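Local coordinates for lactococcal phage P2 ORF15 (Lactococcus phage p2, PDB 2WZP), which probably serves as the distal tail (Dit) protein, a structural part of the baseplate that joins the phage tail to its host-binding components, at residues L93-E98 with G150-K155; Q88-L93 with K155-I160; T259-D264 with G279-T284; Y252-F257 with F294-T299. All blocks are in the same frame, centred on the assembly; numbering follows the deposited sequence.

Contact 1: L93-E98 with G150-K155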
# COMPACT_ATOMS: atom_id res chain seq x y z
N LEU M 93 0.86 -24.83 -9.00
CA LEU M 93 1.00 -25.90 -9.98
C LEU M 93 1.96 -25.39 -11.05
O LEU M 93 1.72 -24.36 -11.68
CB LEU M 93 -0.40 -26.31 -10.52
CG LEU M 93 -0.55 -27.20 -11.78
CD1 LEU M 93 -0.33 -28.63 -11.45
CD2 LEU M 93 -1.95 -27.16 -12.28
N GLU M 94 3.10 -26.05 -11.14
CA GLU M 94 4.16 -25.69 -12.06
C GLU M 94 4.48 -26.85 -13.00
O GLU M 94 4.46 -28.02 -12.57
CB GLU M 94 5.39 -25.27 -11.27
CG GLU M 94 5.37 -23.79 -10.90
CD GLU M 94 6.64 -23.22 -10.30
OE1 GLU M 94 7.75 -23.73 -10.62
OE2 GLU M 94 6.54 -22.25 -9.52
N THR M 95 4.73 -26.54 -14.30
CA THR M 95 5.09 -27.56 -15.31
C THR M 95 6.54 -27.46 -15.75
O THR M 95 7.14 -26.38 -15.68
CB THR M 95 4.09 -27.69 -16.46
OG1 THR M 95 4.24 -26.61 -17.38
CG2 THR M 95 2.63 -27.84 -15.97
N PHE M 96 7.14 -28.61 -16.13
CA PHE M 96 8.56 -28.71 -16.49
C PHE M 96 8.78 -29.40 -17.86
O PHE M 96 9.75 -30.13 -18.04
CB PHE M 96 9.38 -29.33 -15.33
CG PHE M 96 9.20 -28.58 -14.02
CD1 PHE M 96 10.13 -27.63 -13.61
CD2 PHE M 96 8.08 -28.80 -13.22
CE1 PHE M 96 9.93 -26.90 -12.41
CE2 PHE M 96 7.88 -28.05 -12.05
CZ PHE M 96 8.81 -27.12 -11.64
N GLY M 97 7.89 -29.12 -18.80
CA GLY M 97 8.02 -29.60 -20.17
C GLY M 97 9.12 -28.84 -20.88
O GLY M 97 9.40 -27.69 -20.52
N GLU M 98 9.77 -29.49 -21.84
CA GLU M 98 10.90 -28.89 -22.55
C GLU M 98 10.51 -28.10 -23.80
O GLU M 98 11.38 -27.55 -24.48
CB GLU M 98 11.99 -29.93 -22.83
CG GLU M 98 12.80 -30.29 -21.58
CD GLU M 98 13.02 -31.78 -21.35
OE1 GLU M 98 13.48 -32.47 -22.29
OE2 GLU M 98 12.77 -32.24 -20.21
N GLY M 150 7.71 -22.42 -22.43
CA GLY M 150 6.27 -22.36 -22.22
C GLY M 150 5.75 -23.11 -21.01
O GLY M 150 4.63 -23.62 -21.02
N THR M 151 6.54 -23.16 -19.94
CA THR M 151 6.18 -23.80 -18.68
C THR M 151 5.04 -23.06 -17.99
O THR M 151 4.95 -21.83 -18.06
CB THR M 151 7.40 -23.91 -17.78
OG1 THR M 151 7.93 -22.60 -17.57
CG2 THR M 151 8.47 -24.83 -18.36
N PHE M 152 4.18 -23.81 -17.30
CA PHE M 152 3.05 -23.23 -16.60
C PHE M 152 3.36 -22.96 -15.14
O PHE M 152 4.18 -23.66 -14.54
CB PHE M 152 1.82 -24.13 -16.75
CG PHE M 152 1.18 -24.05 -18.11
CD1 PHE M 152 0.17 -23.13 -18.37
CD2 PHE M 152 1.57 -24.90 -19.14
CE1 PHE M 152 -0.46 -23.08 -19.62
CE2 PHE M 152 0.96 -24.84 -20.40
CZ PHE M 152 -0.03 -23.92 -20.64
N SER M 153 2.76 -21.90 -14.60
CA SER M 153 2.79 -21.48 -13.19
C SER M 153 1.35 -21.06 -12.88
O SER M 153 0.92 -19.95 -13.24
CB SER M 153 3.78 -20.34 -12.95
OG SER M 153 4.13 -20.33 -11.57
N GLU M 154 0.56 -22.01 -12.34
CA GLU M 154 -0.87 -21.84 -12.07
C GLU M 154 -1.23 -22.12 -10.60
O GLU M 154 -0.34 -22.39 -9.78
CB GLU M 154 -1.69 -22.75 -13.02
CG GLU M 154 -1.47 -22.54 -14.52
CD GLU M 154 -1.62 -21.14 -15.11
OE1 GLU M 154 -1.05 -20.90 -16.19
OE2 GLU M 154 -2.30 -20.28 -14.50
N LYS M 155 -2.53 -22.06 -10.29
CA LYS M 155 -3.06 -22.36 -8.96
C LYS M 155 -4.12 -23.44 -9.06
O LYS M 155 -5.01 -23.34 -9.90
CB LYS M 155 -3.69 -21.11 -8.31
CG LYS M 155 -2.71 -19.97 -8.10
CD LYS M 155 -1.69 -20.14 -6.98
CE LYS M 155 -1.15 -18.75 -6.69
NZ LYS M 155 -2.11 -17.88 -5.94
O HOH W 1 7.47 -23.49 -14.09
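A chi1 of 77° sets T95 OG1 between its own backbone N and carbonyl carbon, and there it accepts a nearly straight bond from F152 N (OG1 to N 2.8 Å, 168°). F152 turns its CG back beside its own N (chi1 -75°), which lays the two side chains side by side and pointing the same way; T95 OG1 comes in at the edge of the F152 ring, near its plane, 3.6 Å from F152 CD2. The same hydroxyl is also bonded to N103 OD1 of helix 100-115. This is the end of an antiparallel strand pair, 89-95 with 153-163, inside the large sheet of the N-terminal domain. L93 and E154 form a hydrogen-bonded pair, with L93 N to E154 O 2.8 Å and E154 N to L93 O 2.7 Å; E94 and S153 next to them form a non-hydrogen-bonded pair. T95 N adds a bond to F152 O at 2.9 Å. The helix packs on the face that carries L93 and E154, and the E154 carboxylate is held by T141 OG1 and T143 N. Beyond the last strand residues, the T151 methyl CG2 rests 3.4 Å from T95 O and 3.7 Å from G97 O.

Contact 2: Q88-L93 with K155-I160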
# COMPACT_ATOMS: atom_id res chain seq x y z
N GLN M 88 -9.69 -26.15 2.57
CA GLN M 88 -9.32 -26.52 1.20
C GLN M 88 -7.80 -26.44 1.07
O GLN M 88 -7.17 -25.64 1.77
CB GLN M 88 -9.90 -25.54 0.19
CG GLN M 88 -11.39 -25.55 0.06
CD GLN M 88 -11.77 -24.57 -1.00
OE1 GLN M 88 -11.24 -23.45 -1.09
NE2 GLN M 88 -12.73 -24.96 -1.81
N ILE M 89 -7.23 -27.24 0.16
CA ILE M 89 -5.80 -27.17 -0.09
C ILE M 89 -5.57 -26.54 -1.44
O ILE M 89 -6.02 -27.04 -2.48
CB ILE M 89 -5.01 -28.50 0.05
CG1 ILE M 89 -5.43 -29.30 1.30
CG2 ILE M 89 -3.49 -28.19 0.08
CD1 ILE M 89 -4.82 -30.76 1.43
N GLU M 90 -4.87 -25.42 -1.42
CA GLU M 90 -4.47 -24.75 -2.64
C GLU M 90 -2.97 -24.96 -2.78
O GLU M 90 -2.23 -24.85 -1.81
CB GLU M 90 -4.83 -23.28 -2.58
CG GLU M 90 -4.57 -22.56 -3.89
CD GLU M 90 -4.76 -21.08 -3.79
OE1 GLU M 90 -3.79 -20.33 -4.05
OE2 GLU M 90 -5.88 -20.65 -3.44
N PHE M 91 -2.55 -25.35 -3.98
CA PHE M 91 -1.15 -25.56 -4.31
C PHE M 91 -0.80 -24.66 -5.51
O PHE M 91 -1.69 -24.27 -6.27
CB PHE M 91 -0.93 -27.00 -4.76
CG PHE M 91 -1.04 -28.09 -3.73
CD1 PHE M 91 0.05 -28.42 -2.93
CD2 PHE M 91 -2.17 -28.88 -3.65
CE1 PHE M 91 -0.02 -29.48 -2.03
CE2 PHE M 91 -2.24 -29.95 -2.76
CZ PHE M 91 -1.16 -30.24 -1.95
N LYS M 92 0.49 -24.37 -5.66
CA LYS M 92 1.07 -23.70 -6.80
C LYS M 92 1.33 -24.90 -7.75
O LYS M 92 1.91 -25.90 -7.32
CB LYS M 92 2.41 -23.04 -6.42
CG LYS M 92 2.29 -21.65 -5.85
CD LYS M 92 3.67 -21.00 -5.78
CE LYS M 92 3.62 -19.54 -5.39
NZ LYS M 92 3.20 -19.32 -3.98
N LEU M 93 0.86 -24.83 -9.00
CA LEU M 93 1.00 -25.90 -9.98
C LEU M 93 1.96 -25.39 -11.05
O LEU M 93 1.72 -24.36 -11.68
CB LEU M 93 -0.40 -26.31 -10.52
CG LEU M 93 -0.55 -27.20 -11.78
CD1 LEU M 93 -0.33 -28.63 -11.45
CD2 LEU M 93 -1.95 -27.16 -12.28
N LYS M 155 -2.53 -22.06 -10.29
CA LYS M 155 -3.06 -22.36 -8.96
C LYS M 155 -4.12 -23.44 -9.06
O LYS M 155 -5.01 -23.34 -9.90
CB LYS M 155 -3.69 -21.11 -8.31
CG LYS M 155 -2.71 -19.97 -8.10
CD LYS M 155 -1.69 -20.14 -6.98
CE LYS M 155 -1.15 -18.75 -6.69
NZ LYS M 155 -2.11 -17.88 -5.94
N ILE M 156 -4.01 -24.49 -8.23
CA ILE M 156 -4.98 -25.58 -8.17
C ILE M 156 -5.55 -25.64 -6.74
O ILE M 156 -4.79 -25.46 -5.79
CB ILE M 156 -4.41 -26.92 -8.69
CG1 ILE M 156 -5.54 -27.91 -9.08
CG2 ILE M 156 -3.34 -27.55 -7.77
CD1 ILE M 156 -5.10 -29.18 -9.73
N THR M 157 -6.89 -25.78 -6.60
CA THR M 157 -7.58 -25.84 -5.30
C THR M 157 -8.44 -27.08 -5.21
O THR M 157 -9.18 -27.41 -6.14
CB THR M 157 -8.43 -24.59 -5.04
OG1 THR M 157 -7.68 -23.42 -5.31
CG2 THR M 157 -9.02 -24.55 -3.63
N PHE M 158 -8.37 -27.74 -4.05
CA PHE M 158 -9.13 -28.95 -3.81
C PHE M 158 -10.01 -28.84 -2.62
O PHE M 158 -9.58 -28.39 -1.55
CB PHE M 158 -8.19 -30.13 -3.56
CG PHE M 158 -7.37 -30.55 -4.75
CD1 PHE M 158 -7.89 -31.42 -5.69
CD2 PHE M 158 -6.05 -30.13 -4.89
CE1 PHE M 158 -7.13 -31.83 -6.79
CE2 PHE M 158 -5.28 -30.56 -5.98
CZ PHE M 158 -5.83 -31.40 -6.92
N ASP M 159 -11.21 -29.37 -2.78
CA ASP M 159 -12.15 -29.57 -1.70
C ASP M 159 -11.74 -30.89 -1.05
O ASP M 159 -11.37 -31.82 -1.73
CB ASP M 159 -13.59 -29.69 -2.22
CG ASP M 159 -14.31 -28.38 -2.42
OD1 ASP M 159 -14.17 -27.48 -1.53
OD2 ASP M 159 -15.16 -28.30 -3.35
N ILE M 160 -11.81 -30.95 0.27
CA ILE M 160 -11.49 -32.12 1.09
C ILE M 160 -12.69 -33.05 1.16
O ILE M 160 -13.82 -32.59 1.37
CB ILE M 160 -11.11 -31.64 2.53
CG1 ILE M 160 -9.97 -30.58 2.56
CG2 ILE M 160 -10.86 -32.82 3.49
CD1 ILE M 160 -8.57 -30.97 2.13
O HOH W 2 -8.41 -21.24 -3.33
O HOH W 3 -2.89 -17.38 -3.26
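F91 and I156 meet at the apolar centre, the methyl CG2 of I156 lying 3.9 Å from F91 CB and touching L93 CB as well. That methyl reaches across because I156 keeps its longer branch, CG1, anti to the backbone N (chi1 -160°). Both strands, 89-95 and 153-163, are antiparallel neighbours in the seven-stranded sheet of the N-terminal domain, and this face of the pair also carries I89 and F158. The F158 ring offers its edge to F91, CE2 to F91 CD2 at 4.2 Å, while F91 stacks on F56 of strand 54-57. Farther along, the I160 side chain crosses that of I89 at about a right angle, with I160 CD1 3.7 Å from I89 CG1. F110 and I114 of helix 100-115 close over I156.

The backbones are joined by two hydrogen-bonded pairs, I89 with F158 and F91 with I156. E90, T157 and K155 stand on the other face. E90 extends past T157, its CG 3.5 Å from T157 OG1, to form a long, weak salt bridge from OE1 to K155 NZ (3.5 Å). One water links E90 OE1 to K155 NZ, and another gives protons to E90 OE2 and to T157 OG1, whose strongest partner is D139. At the outer, polar end D159 also packs on I70 of the second subunit. Here Q88 NE2 gives D159 OD1 a straight bond of 2.9 Å that lies in the plane of the amide but arrives 52° above that of the carboxylate.

Contact 3: T259-D264 with G279-T284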
# COMPACT_ATOMS: atom_id res chain seq x y z
N THR M 259 -31.52 -62.65 4.28
CA THR M 259 -31.78 -62.94 2.87
C THR M 259 -32.68 -64.15 2.68
O THR M 259 -32.66 -65.07 3.49
CB THR M 259 -30.47 -63.09 2.10
OG1 THR M 259 -29.68 -64.11 2.70
CG2 THR M 259 -29.67 -61.81 2.07
N GLU M 260 -33.46 -64.15 1.60
CA GLU M 260 -34.32 -65.26 1.23
C GLU M 260 -33.47 -66.47 0.81
O GLU M 260 -33.78 -67.60 1.20
CB GLU M 260 -35.26 -64.84 0.09
CG GLU M 260 -36.61 -65.55 0.12
CD GLU M 260 -37.51 -65.14 1.28
OE1 GLU M 260 -38.25 -64.14 1.13
OE2 GLU M 260 -37.45 -65.80 2.35
N GLN M 261 -32.38 -66.21 0.04
CA GLN M 261 -31.43 -67.21 -0.46
C GLN M 261 -30.05 -67.05 0.15
O GLN M 261 -29.62 -65.92 0.39
CB GLN M 261 -31.28 -67.09 -1.99
CG GLN M 261 -32.51 -67.48 -2.81
CD GLN M 261 -32.24 -67.48 -4.30
OE1 GLN M 261 -31.12 -67.24 -4.77
NE2 GLN M 261 -33.26 -67.77 -5.08
N VAL M 262 -29.32 -68.15 0.30
CA VAL M 262 -27.94 -68.16 0.80
C VAL M 262 -27.04 -67.40 -0.19
O VAL M 262 -27.14 -67.59 -1.39
CB VAL M 262 -27.44 -69.62 1.06
CG1 VAL M 262 -26.01 -69.63 1.59
CG2 VAL M 262 -28.34 -70.31 2.06
N GLN M 263 -26.16 -66.54 0.32
CA GLN M 263 -25.24 -65.75 -0.49
C GLN M 263 -23.86 -66.32 -0.29
O GLN M 263 -23.53 -66.74 0.83
CB GLN M 263 -25.27 -64.28 -0.04
CG GLN M 263 -26.63 -63.58 -0.16
CD GLN M 263 -27.22 -63.53 -1.55
OE1 GLN M 263 -26.62 -63.00 -2.48
NE2 GLN M 263 -28.46 -63.99 -1.69
N ASP M 264 -23.03 -66.34 -1.36
CA ASP M 264 -21.66 -66.86 -1.23
C ASP M 264 -20.84 -66.01 -0.24
O ASP M 264 -20.05 -66.54 0.55
CB ASP M 264 -20.97 -66.90 -2.61
CG ASP M 264 -21.63 -67.80 -3.65
OD1 ASP M 264 -22.36 -68.74 -3.25
OD2 ASP M 264 -21.38 -67.58 -4.85
N GLY M 279 -25.14 -58.62 -1.54
CA GLY M 279 -24.88 -60.04 -1.47
C GLY M 279 -24.46 -60.59 -2.83
O GLY M 279 -24.97 -60.16 -3.87
N TRP M 280 -23.50 -61.53 -2.83
CA TRP M 280 -23.00 -62.12 -4.07
C TRP M 280 -23.28 -63.61 -4.14
O TRP M 280 -22.98 -64.35 -3.19
CB TRP M 280 -21.51 -61.83 -4.29
CG TRP M 280 -21.21 -60.41 -4.66
CD1 TRP M 280 -21.01 -59.37 -3.81
CD2 TRP M 280 -20.97 -59.91 -5.97
NE1 TRP M 280 -20.66 -58.24 -4.52
CE2 TRP M 280 -20.68 -58.53 -5.85
CE3 TRP M 280 -20.98 -60.49 -7.25
CZ2 TRP M 280 -20.41 -57.72 -6.96
CZ3 TRP M 280 -20.72 -59.69 -8.35
CH2 TRP M 280 -20.47 -58.32 -8.20
N LYS M 281 -23.94 -64.05 -5.21
CA LYS M 281 -24.25 -65.46 -5.39
C LYS M 281 -23.77 -65.80 -6.77
O LYS M 281 -24.40 -65.45 -7.77
CB LYS M 281 -25.74 -65.77 -5.17
CG LYS M 281 -25.97 -67.24 -4.88
CD LYS M 281 -27.42 -67.62 -4.62
CE LYS M 281 -27.60 -69.12 -4.55
NZ LYS M 281 -26.69 -69.78 -3.55
N GLY M 282 -22.60 -66.42 -6.81
CA GLY M 282 -21.89 -66.71 -8.04
C GLY M 282 -21.26 -65.40 -8.47
O GLY M 282 -20.49 -64.78 -7.70
N THR M 283 -21.67 -64.92 -9.65
CA THR M 283 -21.19 -63.63 -10.16
C THR M 283 -22.32 -62.61 -10.17
O THR M 283 -22.21 -61.55 -10.80
CB THR M 283 -20.54 -63.85 -11.53
OG1 THR M 283 -21.49 -64.46 -12.41
CG2 THR M 283 -19.26 -64.67 -11.43
N THR M 284 -23.43 -62.92 -9.46
CA THR M 284 -24.62 -62.08 -9.37
C THR M 284 -24.65 -61.30 -8.07
O THR M 284 -24.60 -61.90 -6.99
CB THR M 284 -25.91 -62.91 -9.57
OG1 THR M 284 -25.78 -63.72 -10.73
CG2 THR M 284 -27.16 -62.04 -9.68
O HOH W 4 -26.80 -62.42 -5.05
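D264 grips the 279-284 segment with two hydrogen bonds. Its backbone N gives a 2.7 Å bond to W280 O, meeting that oxygen nearly along the line of the carbonyl, although the N-H itself is bent well off the axis. Its carboxylate takes the second: G282 N reaches D264 OD2 at 2.6 Å from above the carboxylate plane, 44° out of it. A third bond spans the contact from a lysine, K281 NZ donating to V262 O at 3.1 Å. K281 runs straight from its backbone until the last torsion, which bends the ammonium group to this carbonyl.

The segment being gripped is the tip of a beta hairpin. A type II' turn from K281 to T284, with G282 at phi 77°, connects strands 276-281 and 284-287 at one side of the six-stranded sheet in the C-terminal domain. D264 stands just ahead of strand 265-269, the other neighbour of 276-281, and W280 stacks on Y265.

Contacts through water and within the loop centre on Q263. Bent at chi2, its side chain carries OE1 to a water 2.6 Å away, which is also near T284 O and cannot serve every acceptor around it at once. Q263 NE2 bonds Q261 O; T259 OG1 bonds the same oxygen from the opposite face of its plane.

Of the looser contacts, Q261 crosses K281 at about a right angle, with Q261 OE1 3.7 Å from K281 CD. The charges of D264 OD1 and K281 NZ stay 4.5 Å apart, too far for a direct ion pair.

Contact 4: Y252-F257 with F294-T299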
# COMPACT_ATOMS: atom_id res chain seq x y z
N TYR M 252 -24.10 -51.16 20.54
CA TYR M 252 -24.59 -49.82 20.23
C TYR M 252 -25.00 -49.65 18.76
O TYR M 252 -25.67 -48.66 18.43
CB TYR M 252 -23.58 -48.73 20.69
CG TYR M 252 -22.27 -48.78 19.93
CD1 TYR M 252 -22.10 -48.04 18.76
CD2 TYR M 252 -21.22 -49.57 20.37
CE1 TYR M 252 -20.90 -48.11 18.03
CE2 TYR M 252 -20.01 -49.63 19.66
CZ TYR M 252 -19.87 -48.90 18.49
OH TYR M 252 -18.70 -48.97 17.77
N THR M 253 -24.56 -50.57 17.87
CA THR M 253 -24.84 -50.61 16.43
C THR M 253 -24.48 -51.99 15.84
O THR M 253 -23.66 -52.72 16.43
CB THR M 253 -24.21 -49.43 15.64
OG1 THR M 253 -24.96 -49.22 14.45
CG2 THR M 253 -22.74 -49.66 15.26
N ALA M 254 -25.09 -52.33 14.68
CA ALA M 254 -24.87 -53.59 13.95
C ALA M 254 -25.42 -53.50 12.52
O ALA M 254 -26.42 -52.83 12.27
CB ALA M 254 -25.56 -54.73 14.68
N ILE M 255 -24.75 -54.19 11.60
CA ILE M 255 -25.15 -54.29 10.19
C ILE M 255 -25.45 -55.78 10.00
O ILE M 255 -24.51 -56.57 9.92
CB ILE M 255 -24.02 -53.76 9.25
CG1 ILE M 255 -23.65 -52.30 9.61
CG2 ILE M 255 -24.42 -53.90 7.78
CD1 ILE M 255 -22.26 -51.91 9.28
N VAL M 256 -26.74 -56.17 10.08
CA VAL M 256 -27.24 -57.56 10.03
C VAL M 256 -28.26 -57.68 8.89
O VAL M 256 -29.08 -56.78 8.69
CB VAL M 256 -27.83 -58.00 11.40
CG1 VAL M 256 -28.18 -59.48 11.42
CG2 VAL M 256 -26.89 -57.69 12.55
N PHE M 257 -28.25 -58.83 8.19
CA PHE M 257 -29.13 -59.11 7.07
C PHE M 257 -29.84 -60.45 7.20
O PHE M 257 -29.25 -61.41 7.70
CB PHE M 257 -28.29 -59.17 5.77
CG PHE M 257 -27.44 -57.94 5.51
CD1 PHE M 257 -27.98 -56.82 4.89
CD2 PHE M 257 -26.10 -57.91 5.90
CE1 PHE M 257 -27.21 -55.69 4.67
CE2 PHE M 257 -25.32 -56.77 5.67
CZ PHE M 257 -25.88 -55.68 5.05
N PHE M 294 -32.74 -52.41 10.17
CA PHE M 294 -32.65 -50.96 10.32
C PHE M 294 -32.63 -50.51 11.77
O PHE M 294 -31.84 -49.63 12.12
CB PHE M 294 -33.79 -50.28 9.51
CG PHE M 294 -33.87 -50.73 8.06
CD1 PHE M 294 -32.84 -50.44 7.16
CD2 PHE M 294 -34.97 -51.44 7.59
CE1 PHE M 294 -32.92 -50.85 5.81
CE2 PHE M 294 -35.03 -51.87 6.25
CZ PHE M 294 -34.02 -51.55 5.37
N GLU M 295 -33.44 -51.14 12.65
CA GLU M 295 -33.46 -50.80 14.07
C GLU M 295 -32.11 -51.05 14.76
O GLU M 295 -31.75 -50.31 15.67
CB GLU M 295 -34.57 -51.56 14.80
CG GLU M 295 -34.60 -51.24 16.28
CD GLU M 295 -35.78 -51.75 17.07
OE1 GLU M 295 -35.83 -51.47 18.29
OE2 GLU M 295 -36.67 -52.38 16.47
N ARG M 296 -31.38 -52.09 14.37
CA ARG M 296 -30.09 -52.40 14.95
C ARG M 296 -28.99 -51.50 14.41
O ARG M 296 -27.97 -51.32 15.09
CB ARG M 296 -29.73 -53.85 14.68
CG ARG M 296 -30.16 -54.77 15.77
CD ARG M 296 -29.62 -56.11 15.47
NE ARG M 296 -28.48 -56.44 16.30
CZ ARG M 296 -28.03 -57.68 16.45
NH1 ARG M 296 -27.00 -57.93 17.25
NH2 ARG M 296 -28.61 -58.69 15.82
N TYR M 297 -29.15 -51.01 13.17
CA TYR M 297 -28.20 -50.10 12.55
C TYR M 297 -28.51 -48.71 13.09
O TYR M 297 -29.17 -47.93 12.42
CB TYR M 297 -28.35 -50.12 11.02
CG TYR M 297 -27.15 -49.63 10.25
CD1 TYR M 297 -26.00 -49.20 10.90
CD2 TYR M 297 -27.14 -49.64 8.87
CE1 TYR M 297 -24.88 -48.79 10.20
CE2 TYR M 297 -26.02 -49.24 8.15
CZ TYR M 297 -24.89 -48.81 8.82
OH TYR M 297 -23.79 -48.39 8.12
N ARG M 298 -28.09 -48.44 14.34
CA ARG M 298 -28.36 -47.19 15.02
C ARG M 298 -27.49 -46.08 14.44
O ARG M 298 -27.98 -44.99 14.17
CB ARG M 298 -28.17 -47.34 16.55
CG ARG M 298 -27.93 -46.01 17.35
CD ARG M 298 -29.18 -45.11 17.45
NE ARG M 298 -28.95 -43.73 17.92
CZ ARG M 298 -28.63 -42.69 17.14
NH1 ARG M 298 -28.40 -42.87 15.84
NH2 ARG M 298 -28.50 -41.48 17.65
N THR M 299 -26.20 -46.39 14.21
CA THR M 299 -25.21 -45.42 13.74
C THR M 299 -24.10 -46.08 12.91
O THR M 299 -23.92 -47.30 12.96
CB THR M 299 -24.61 -44.68 14.95
OG1 THR M 299 -23.75 -43.66 14.47
CG2 THR M 299 -23.81 -45.61 15.91
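I255 lays its CG1 over one face of the Y297 ring, a CH-pi contact with CG1 3.9 Å from the centroid and only 17° off the normal. The two side chains point the same way; with its CG anti to the backbone N (chi1 -160°), Y297 swings its ring alongside I255, and its hydroxyl goes on to bond Y277 OH. T253 meets the same ring differently, its OG1 at the edge in the ring plane, 3.7 Å from Y297 CD1. That hydroxyl donates to T299 O at 2.6 Å, in the carbonyl plane and on a lone pair. Strand 251-257 is one of the two edge strands, within this chain, of the four-stranded antiparallel sheet, and the loop ahead of strand 305-310 docks against it, making an inverse gamma turn centred on Y297. A weak bond from A254 N to R296 O (3.1 Å) joins the backbones. R296 turns a face of its guanidinium to V256, whose CG2 is 3.8 Å from NH2, while a salt bridge to E251 holds NH1. At the far end T299 CG2 approaches the edge of the Y252 ring, 4.1 Å from CD1. A basic side chain of another protein in the assembly bonds Y297 O and makes a cation-pi contact with the ring.

In the fold
From the N terminus, 88-93 and then 93-98 run along strand 89-95 and just past its ends; the chain passes through helix 100-115 and strands 120-125 and 130-140 before 150-155 leads into strand 153-163 and 155-160 continues along it. Contact 1 therefore nests inside the loop closed by contact 2, and the two run on from each other along one strand pair, sharing L93 and K155. Much later, 252-257 opens contact 4. Contact 3 opens and closes within that loop, around strands 265-269 and 276-281, before 294-299 comes back. Contact 4 works on the four-stranded sheet and contact 3 on the six-stranded one. The two nests follow in series in different domains, contacts 1 and 3 having centres about 51 Å apart.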